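Local coordinates for dicer Related Helicase (Caenorhabditis elegans, PDB 6M6S), which binds double-stranded RNA through this C-terminal domain, and as a RIG-I-like receptor helicase probably hydrolyses ATP in the course of RNA interference, at residues Lys28-Asn33 / Ser122-Asp127; Thr85-Leu90 / Asp127-Met132. All coordinates share one frame; numbering follows the deposited sequence.

From the N terminus, after strands 11-14 and 20-23, the chain forms strand 27-30 and its turn. It then builds the antiparallel sheet that ends in strand 85-90, passing the zinc ligands Cys69 and Cys72 on the way. Interaction 1 closes a loop of 88 residues by bringing 122-127 back beside 28-33. Interaction 2 closes one of 36 residues by setting 127-132 against 85-90. The two loops cross, since their segments alternate along the chain, and the late segments share Asp127. Helix 126-132 is the joint between them: Phe129 touches Val30 and Ala124 of interaction 1. Together the contacts tie the small mixed sheet to the antiparallel sheet that ends in strand 85-90.

Interaction 1 of 2, residues Lys28-Asn33 / Ser122-Asp127; sequences KKVFSN and SEAIED. With nucleotides of chain C; nucleotides of chain D.
Two backbone hydrogen bonds join Lys29 to Ser122 and Ala124. Lys29 N gives its hydrogen to Ser122 O over 2.8 Å, with the donor in the carbonyl plane. Ala124 N gives its own to Lys29 O over 2.9 Å, tilted 30° from the carbonyl plane. The two bonds flank Glu123, the pattern of a parallel bridge. A water also donates to Lys29 O and to Ala124 O.

The apolar part is small. Val30 CG2 meets Ala124 CB at 3.7 Å. Lys29 bends at its third torsion (chi3 -81°), and its CE lies 3.9 Å from Glu123 CG, the two chains crossing obliquely.

The two lysine ammonium groups have partners outside this contact. Lys29 NZ forms a salt bridge with Glu115, while Glu123 OE2 stays beyond salt-bridge range. Lys28 NZ pairs with Asp128 and weakly reaches a second water, which donates to Ser122 OG.

Strands 27-30 and 33-36 form a beta hairpin within this RIG-I-type C-terminal domain. Its type I' turn, Val30 to Asn33, carries RNA contacts. Val30 O accepts from both Asn33 N and Asn33 ND2. The same ND2 donates to O2 of C12 of chain C over 3.0 Å, so two acceptors hold the amide nitrogen, while OD1 accepts from a modified base of the RNA. Phe31 lays one ring face against that C12 sugar, with C4' 3.5 Å above the ring plane and offset toward the rim. On the other RNA strand, G2 of chain D gives its N2 hydrogen to Phe31 O, and its O2' donates to Ser32 O over 2.6 Å.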
loop_
_atom_site.group_PDB
_atom_site.type_symbol
_atom_site.label_atom_id
_atom_site.label_comp_id
_atom_site.label_asym_id
_atom_site.label_seq_id
_atom_site.Cartn_x
_atom_site.Cartn_y
_atom_site.Cartn_z
ATOM N N LYS B 28 13.152 13.855 -3.614
ATOM C CA LYS B 28 12.689 15.256 -3.696
ATOM C C LYS B 28 11.734 15.275 -4.878
ATOM O O LYS B 28 11.888 14.442 -5.814
ATOM C CB LYS B 28 13.853 16.197 -3.997
ATOM C CG LYS B 28 14.822 16.253 -2.817
ATOM C CD LYS B 28 16.153 16.640 -3.290
ATOM C CE LYS B 28 17.204 16.177 -2.317
ATOM N NZ LYS B 28 17.243 17.052 -1.143
ATOM N N LYS B 29 10.695 16.125 -4.826
ATOM C CA LYS B 29 9.662 16.145 -5.851
ATOM C C LYS B 29 9.892 17.198 -6.920
ATOM O O LYS B 29 10.262 18.349 -6.609
ATOM C CB LYS B 29 8.326 16.551 -5.220
ATOM C CG LYS B 29 7.880 15.715 -4.088
ATOM C CD LYS B 29 6.521 16.264 -3.574
ATOM C CE LYS B 29 6.622 17.455 -2.661
ATOM N NZ LYS B 29 5.316 17.575 -1.975
ATOM N N VAL B 30 9.568 16.842 -8.162
ATOM C CA VAL B 30 9.489 17.815 -9.216
ATOM C C VAL B 30 8.083 17.702 -9.801
ATOM O O VAL B 30 7.783 16.732 -10.505
ATOM C CB VAL B 30 10.525 17.539 -10.288
ATOM C CG1 VAL B 30 10.422 18.608 -11.399
ATOM C CG2 VAL B 30 11.923 17.513 -9.640
ATOM N N PHE B 31 7.221 18.665 -9.503
ATOM C CA PHE B 31 5.826 18.593 -9.961
ATOM C C PHE B 31 5.201 17.201 -9.772
ATOM O O PHE B 31 4.679 16.558 -10.717
ATOM C CB PHE B 31 5.728 19.029 -11.420
ATOM C CG PHE B 31 6.026 20.495 -11.622
ATOM C CD1 PHE B 31 5.047 21.440 -11.354
ATOM C CD2 PHE B 31 7.262 20.913 -12.072
ATOM C CE1 PHE B 31 5.305 22.816 -11.550
ATOM C CE2 PHE B 31 7.533 22.275 -12.268
ATOM C CZ PHE B 31 6.549 23.226 -12.007
ATOM N N SER B 32 5.285 16.754 -8.539
ATOM C CA SER B 32 4.701 15.494 -8.125
ATOM C C SER B 32 5.309 14.248 -8.755
ATOM O O SER B 32 4.733 13.167 -8.640
ATOM C CB SER B 32 3.180 15.492 -8.251
ATOM O OG SER B 32 2.634 16.605 -7.547
ATOM N N ASN B 33 6.508 14.379 -9.337
ATOM C CA ASN B 33 7.343 13.233 -9.649
ATOM C C ASN B 33 8.392 13.097 -8.551
ATOM O O ASN B 33 9.120 14.064 -8.297
ATOM C CB ASN B 33 8.087 13.531 -10.957
ATOM C CG ASN B 33 7.169 13.481 -12.155
ATOM O OD1 ASN B 33 6.965 12.410 -12.733
ATOM N ND2 ASN B 33 6.625 14.627 -12.545
ATOM N N SER B 122 10.774 17.263 0.272
ATOM C CA SER B 122 10.824 18.647 -0.199
ATOM C C SER B 122 10.634 18.727 -1.751
ATOM O O SER B 122 10.841 17.729 -2.489
ATOM C CB SER B 122 12.173 19.287 0.206
ATOM O OG SER B 122 13.247 18.691 -0.517
ATOM N N GLU B 123 10.257 19.901 -2.256
ATOM C CA GLU B 123 10.351 20.131 -3.708
ATOM C C GLU B 123 11.791 20.426 -4.101
ATOM O O GLU B 123 12.463 21.249 -3.456
ATOM C CB GLU B 123 9.442 21.309 -4.087
ATOM C CG GLU B 123 8.013 21.020 -3.605
ATOM C CD GLU B 123 6.979 22.029 -4.029
ATOM O OE1 GLU B 123 7.343 23.213 -4.282
ATOM O OE2 GLU B 123 5.775 21.634 -4.055
ATOM N N ALA B 124 12.274 19.759 -5.154
ATOM C CA ALA B 124 13.637 19.952 -5.645
ATOM C C ALA B 124 13.941 21.381 -5.993
ATOM O O ALA B 124 13.062 22.109 -6.478
ATOM C CB ALA B 124 13.867 19.070 -6.911
ATOM N N ILE B 125 15.164 21.806 -5.682
ATOM C CA ILE B 125 15.644 23.135 -6.057
ATOM C C ILE B 125 16.849 22.924 -6.964
ATOM O O ILE B 125 17.347 21.813 -7.108
ATOM C CB ILE B 125 16.141 23.944 -4.825
ATOM C CG1 ILE B 125 17.187 23.150 -4.024
ATOM C CG2 ILE B 125 14.986 24.306 -3.913
ATOM C CD1 ILE B 125 17.862 24.011 -2.942
ATOM N N GLU B 126 17.356 23.998 -7.564
ATOM C CA GLU B 126 18.544 23.825 -8.438
ATOM C C GLU B 126 19.776 23.171 -7.775
ATOM O O GLU B 126 20.443 22.351 -8.356
ATOM C CB GLU B 126 18.952 25.157 -9.071
ATOM C CG GLU B 126 19.250 25.064 -10.589
ATOM C CD GLU B 126 20.687 24.690 -10.950
ATOM O OE1 GLU B 126 21.651 25.221 -10.334
ATOM O OE2 GLU B 126 20.844 23.870 -11.897
ATOM N N ASP B 127 20.072 23.547 -6.543
ATOM C CA ASP B 127 21.129 22.884 -5.773
ATOM C C ASP B 127 21.068 21.340 -5.797
ATOM O O ASP B 127 22.107 20.673 -5.927
ATOM C CB ASP B 127 21.065 23.432 -4.341
ATOM C CG ASP B 127 22.301 23.140 -3.550
ATOM O OD1 ASP B 127 22.441 21.977 -3.098
ATOM O OD2 ASP B 127 23.131 24.069 -3.382
ATOM P P C C 12 2.620 22.319 -16.864
ATOM O OP1 C C 12 3.438 23.566 -16.889
ATOM O OP2 C C 12 1.904 21.939 -18.100
ATOM O "O5'" C C 12 3.531 21.109 -16.372
ATOM C "C5'" C C 12 4.465 21.282 -15.323
ATOM C "C4'" C C 12 5.178 19.998 -14.995
ATOM O "O4'" C C 12 4.227 18.968 -14.680
ATOM C "C3'" C C 12 6.006 19.372 -16.094
ATOM O "O3'" C C 12 7.238 20.033 -16.297
ATOM C "C2'" C C 12 6.180 17.961 -15.579
ATOM O "O2'" C C 12 7.182 17.938 -14.574
ATOM C "C1'" C C 12 4.813 17.703 -14.928
ATOM N N1 C C 12 3.941 16.922 -15.833
ATOM C C2 C C 12 4.067 15.541 -15.806
ATOM O O2 C C 12 4.856 15.039 -14.978
ATOM N N3 C C 12 3.293 14.797 -16.636
ATOM C C4 C C 12 2.481 15.403 -17.500
ATOM N N4 C C 12 1.759 14.627 -18.305
ATOM C C5 C C 12 2.347 16.817 -17.563
ATOM C C6 C C 12 3.102 17.531 -16.721
ATOM P P G D 2 3.255 5.221 -13.006
ATOM O OP1 G D 2 3.270 4.226 -11.886
ATOM O OP2 G D 2 1.984 5.282 -13.804
ATOM O "O5'" G D 2 3.533 6.619 -12.288
ATOM C "C5'" G D 2 4.759 6.829 -11.599
ATOM C "C4'" G D 2 4.838 8.245 -11.101
ATOM O "O4'" G D 2 4.942 9.147 -12.214
ATOM C "C3'" G D 2 3.630 8.763 -10.325
ATOM O "O3'" G D 2 3.699 8.376 -8.975
ATOM C "C2'" G D 2 3.796 10.268 -10.465
ATOM O "O2'" G D 2 4.820 10.705 -9.577
ATOM C "C1'" G D 2 4.336 10.378 -11.888
ATOM N N9 G D 2 3.285 10.614 -12.891
ATOM C C8 G D 2 2.722 9.673 -13.756
ATOM N N7 G D 2 1.833 10.207 -14.570
ATOM C C5 G D 2 1.843 11.566 -14.230
ATOM C C6 G D 2 1.104 12.665 -14.748
ATOM O O6 G D 2 0.285 12.651 -15.652
ATOM N N1 G D 2 1.401 13.866 -14.108
ATOM C C2 G D 2 2.324 14.010 -13.093
ATOM N N2 G D 2 2.512 15.253 -12.596
ATOM N N3 G D 2 3.022 12.989 -12.605
ATOM C C4 G D 2 2.729 11.823 -13.212
ATOM P P C D 3 2.399 7.864 -8.216
ATOM O OP1 C D 3 2.897 7.502 -6.862
ATOM O OP2 C D 3 1.541 7.077 -9.139
ATOM O "O5'" C D 3 1.600 9.230 -7.973
ATOM C "C5'" C D 3 2.100 10.242 -7.110
ATOM C "C4'" C D 3 1.438 11.580 -7.339
ATOM O "O4'" C D 3 1.706 12.040 -8.689
ATOM C "C3'" C D 3 -0.078 11.636 -7.275
ATOM O "O3'" C D 3 -0.644 11.513 -5.978
ATOM C "C2'" C D 3 -0.359 12.956 -7.980
ATOM O "O2'" C D 3 -0.027 14.075 -7.162
ATOM C "C1'" C D 3 0.662 12.893 -9.116
ATOM N N1 C D 3 0.044 12.327 -10.341
ATOM C C2 C D 3 -0.672 13.209 -11.151
ATOM O O2 C D 3 -0.729 14.409 -10.835
ATOM N N3 C D 3 -1.280 12.722 -12.258
ATOM C C4 C D 3 -1.216 11.431 -12.578
ATOM N N4 C D 3 -1.841 11.032 -13.699
ATOM C C5 C D 3 -0.505 10.508 -11.757
ATOM C C6 C D 3 0.098 10.991 -10.653
HETATM O O HOH W 1 15.030 17.676 1.142
HETATM O O HOH W 2 10.826 21.161 -8.116
#

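Interaction 2 of 2, residues Thr85-Leu90 / Asp127-Met132; sequences TYLPQL and DDFRIM. With nucleotides of chain D.
Met132 and Phe129 of helix 126-132 pack on Thr85 and Leu87 of strand 85-90. The strand is an outermost strand of the antiparallel sheet of strands 45-48, 61-69, 75-82 and 85-90 in this RIG-I-type domain. The helix runs nearly perpendicular to it (91°), with the axes 8.8 Å apart.

The first shell is mostly apolar. Leu87 is forked between the two helix residues: CD2 lies 3.7 Å from Met132 CG, and CD1 lies 3.9 Å from Phe129 CE2. Thr85 has CG2 anti to the backbone N, and this methyl meets Met132 CB at 3.8 Å. Thr85 CB stands at the edge of the Phe129 ring, in the ring plane. Met132 is folded by its second and third torsions (-63° and -74°), and its CE comes near Pro88 CD.

A second shell packs around these groups. Phe37 meets the Phe129 ring edge-to-face and also touches Leu87. Ile82 of the neighbouring strand packs on the same ring. Pro88 is backed by Ile67, Val41 and Trp42.

Further along the strand, Gln89 reaches the RNA. Its NE2 lies 3.4 Å from O4' of G2 of chain D, and its OE1 hydrogen-bonds to the sugar of another nucleotide. An alanine here would probably leave that sugar without its amide partner and open a gap beside the G2 ribose.

Back at the helix, a water joins the two segments: it donates to Tyr86 O at 2.7 Å and to Met132 O at 2.8 Å.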
loop_
_atom_site.group_PDB
_atom_site.type_symbol
_atom_site.label_atom_id
_atom_site.label_comp_id
_atom_site.label_asym_id
_atom_site.label_seq_id
_atom_site.Cartn_x
_atom_site.Cartn_y
_atom_site.Cartn_z
ATOM N N THR B 85 18.951 16.597 -16.702
ATOM C CA THR B 85 19.669 15.707 -15.774
ATOM C C THR B 85 18.958 14.371 -15.676
ATOM O O THR B 85 17.737 14.310 -15.455
ATOM C CB THR B 85 19.734 16.337 -14.330
ATOM O OG1 THR B 85 20.433 17.598 -14.367
ATOM C CG2 THR B 85 20.421 15.407 -13.320
ATOM N N TYR B 86 19.692 13.267 -15.763
ATOM C CA TYR B 86 19.090 11.959 -15.558
ATOM C C TYR B 86 18.865 11.632 -14.086
ATOM O O TYR B 86 19.772 11.785 -13.272
ATOM C CB TYR B 86 19.964 10.831 -16.165
ATOM C CG TYR B 86 20.131 10.940 -17.667
ATOM C CD1 TYR B 86 19.010 11.064 -18.506
ATOM C CD2 TYR B 86 21.399 10.945 -18.260
ATOM C CE1 TYR B 86 19.141 11.198 -19.891
ATOM C CE2 TYR B 86 21.540 11.083 -19.663
ATOM C CZ TYR B 86 20.394 11.185 -20.460
ATOM O OH TYR B 86 20.500 11.328 -21.842
ATOM N N LEU B 87 17.659 11.191 -13.743
ATOM C CA LEU B 87 17.256 10.874 -12.367
ATOM C C LEU B 87 16.397 9.644 -12.349
ATOM O O LEU B 87 15.504 9.490 -13.187
ATOM C CB LEU B 87 16.413 12.033 -11.798
ATOM C CG LEU B 87 17.049 13.418 -11.709
ATOM C CD1 LEU B 87 15.988 14.464 -11.233
ATOM C CD2 LEU B 87 18.214 13.406 -10.699
ATOM N N PRO B 88 16.574 8.768 -11.346
ATOM C CA PRO B 88 15.692 7.605 -11.180
ATOM C C PRO B 88 14.397 8.020 -10.488
ATOM O O PRO B 88 14.392 8.890 -9.612
ATOM C CB PRO B 88 16.465 6.673 -10.253
ATOM C CG PRO B 88 17.843 7.268 -10.119
ATOM C CD PRO B 88 17.806 8.732 -10.504
ATOM N N GLN B 89 13.296 7.433 -10.945
ATOM C CA GLN B 89 12.024 7.495 -10.213
ATOM C C GLN B 89 11.664 6.115 -9.728
ATOM O O GLN B 89 11.258 5.218 -10.505
ATOM C CB GLN B 89 10.960 7.997 -11.164
ATOM C CG GLN B 89 9.608 8.309 -10.426
ATOM C CD GLN B 89 8.533 8.530 -11.455
ATOM O OE1 GLN B 89 8.020 7.568 -12.066
ATOM N NE2 GLN B 89 8.217 9.799 -11.709
ATOM N N LEU B 90 11.873 5.881 -8.433
ATOM C CA LEU B 90 11.487 4.589 -7.883
ATOM C C LEU B 90 9.970 4.563 -7.676
ATOM O O LEU B 90 9.397 5.540 -7.194
ATOM C CB LEU B 90 12.192 4.364 -6.573
ATOM C CG LEU B 90 13.711 4.227 -6.655
ATOM C CD1 LEU B 90 14.364 4.304 -5.263
ATOM C CD2 LEU B 90 13.992 2.845 -7.372
ATOM N N ASP B 127 20.072 23.547 -6.543
ATOM C CA ASP B 127 21.129 22.884 -5.773
ATOM C C ASP B 127 21.068 21.340 -5.797
ATOM O O ASP B 127 22.107 20.673 -5.927
ATOM C CB ASP B 127 21.065 23.432 -4.341
ATOM C CG ASP B 127 22.301 23.140 -3.550
ATOM O OD1 ASP B 127 22.441 21.977 -3.098
ATOM O OD2 ASP B 127 23.131 24.069 -3.382
ATOM N N ASP B 128 19.865 20.751 -5.698
ATOM C CA ASP B 128 19.740 19.273 -5.741
ATOM C C ASP B 128 20.209 18.657 -7.048
ATOM O O ASP B 128 20.722 17.538 -7.094
ATOM C CB ASP B 128 18.277 18.825 -5.521
ATOM C CG ASP B 128 17.773 19.220 -4.188
ATOM O OD1 ASP B 128 18.463 18.865 -3.217
ATOM O OD2 ASP B 128 16.711 19.886 -4.094
ATOM N N PHE B 129 20.022 19.386 -8.140
ATOM C CA PHE B 129 20.392 18.856 -9.464
ATOM C C PHE B 129 21.893 18.814 -9.629
ATOM O O PHE B 129 22.430 17.953 -10.340
ATOM C CB PHE B 129 19.775 19.707 -10.578
ATOM C CG PHE B 129 18.311 19.488 -10.747
ATOM C CD1 PHE B 129 17.420 20.181 -9.971
ATOM C CD2 PHE B 129 17.812 18.548 -11.647
ATOM C CE1 PHE B 129 16.028 19.943 -10.093
ATOM C CE2 PHE B 129 16.448 18.340 -11.774
ATOM C CZ PHE B 129 15.554 19.013 -10.976
ATOM N N ARG B 130 22.587 19.707 -8.953
ATOM C CA ARG B 130 24.015 19.805 -9.179
ATOM C C ARG B 130 24.785 18.555 -8.800
ATOM O O ARG B 130 25.675 18.166 -9.523
ATOM C CB ARG B 130 24.576 20.996 -8.449
ATOM C CG ARG B 130 23.985 22.288 -8.924
ATOM C CD ARG B 130 24.578 23.420 -8.115
ATOM N NE ARG B 130 26.033 23.499 -8.273
ATOM C CZ ARG B 130 26.636 24.234 -9.195
ATOM N NH1 ARG B 130 25.927 24.960 -10.050
ATOM N NH2 ARG B 130 27.946 24.243 -9.266
ATOM N N ILE B 131 24.425 17.906 -7.683
ATOM C CA ILE B 131 25.161 16.692 -7.323
ATOM C C ILE B 131 24.861 15.534 -8.297
ATOM O O ILE B 131 25.642 14.560 -8.399
ATOM C CB ILE B 131 24.921 16.272 -5.840
ATOM C CG1 ILE B 131 25.981 15.261 -5.372
ATOM C CG2 ILE B 131 23.494 15.769 -5.618
ATOM C CD1 ILE B 131 27.105 15.865 -4.554
ATOM N N MET B 132 23.738 15.614 -9.031
ATOM C CA MET B 132 23.393 14.522 -9.927
ATOM C C MET B 132 23.972 14.690 -11.342
ATOM O O MET B 132 23.940 13.744 -12.143
ATOM C CB MET B 132 21.865 14.348 -10.011
ATOM C CG MET B 132 21.269 13.884 -8.686
ATOM S SD MET B 132 21.826 12.287 -8.146
ATOM C CE MET B 132 20.974 11.214 -9.230
ATOM P P G D 2 3.255 5.221 -13.006
ATOM O OP1 G D 2 3.270 4.226 -11.886
ATOM O OP2 G D 2 1.984 5.282 -13.804
ATOM O "O5'" G D 2 3.533 6.619 -12.288
ATOM C "C5'" G D 2 4.759 6.829 -11.599
ATOM C "C4'" G D 2 4.838 8.245 -11.101
ATOM O "O4'" G D 2 4.942 9.147 -12.214
ATOM C "C3'" G D 2 3.630 8.763 -10.325
ATOM O "O3'" G D 2 3.699 8.376 -8.975
ATOM C "C2'" G D 2 3.796 10.268 -10.465
ATOM O "O2'" G D 2 4.820 10.705 -9.577
ATOM C "C1'" G D 2 4.336 10.378 -11.888
ATOM N N9 G D 2 3.285 10.614 -12.891
ATOM C C8 G D 2 2.722 9.673 -13.756
ATOM N N7 G D 2 1.833 10.207 -14.570
ATOM C C5 G D 2 1.843 11.566 -14.230
ATOM C C6 G D 2 1.104 12.665 -14.748
ATOM O O6 G D 2 0.285 12.651 -15.652
ATOM N N1 G D 2 1.401 13.866 -14.108
ATOM C C2 G D 2 2.324 14.010 -13.093
ATOM N N2 G D 2 2.512 15.253 -12.596
ATOM N N3 G D 2 3.022 12.989 -12.605
ATOM C C4 G D 2 2.729 11.823 -13.212
HETATM O O HOH W 3 22.408 11.431 -12.644
#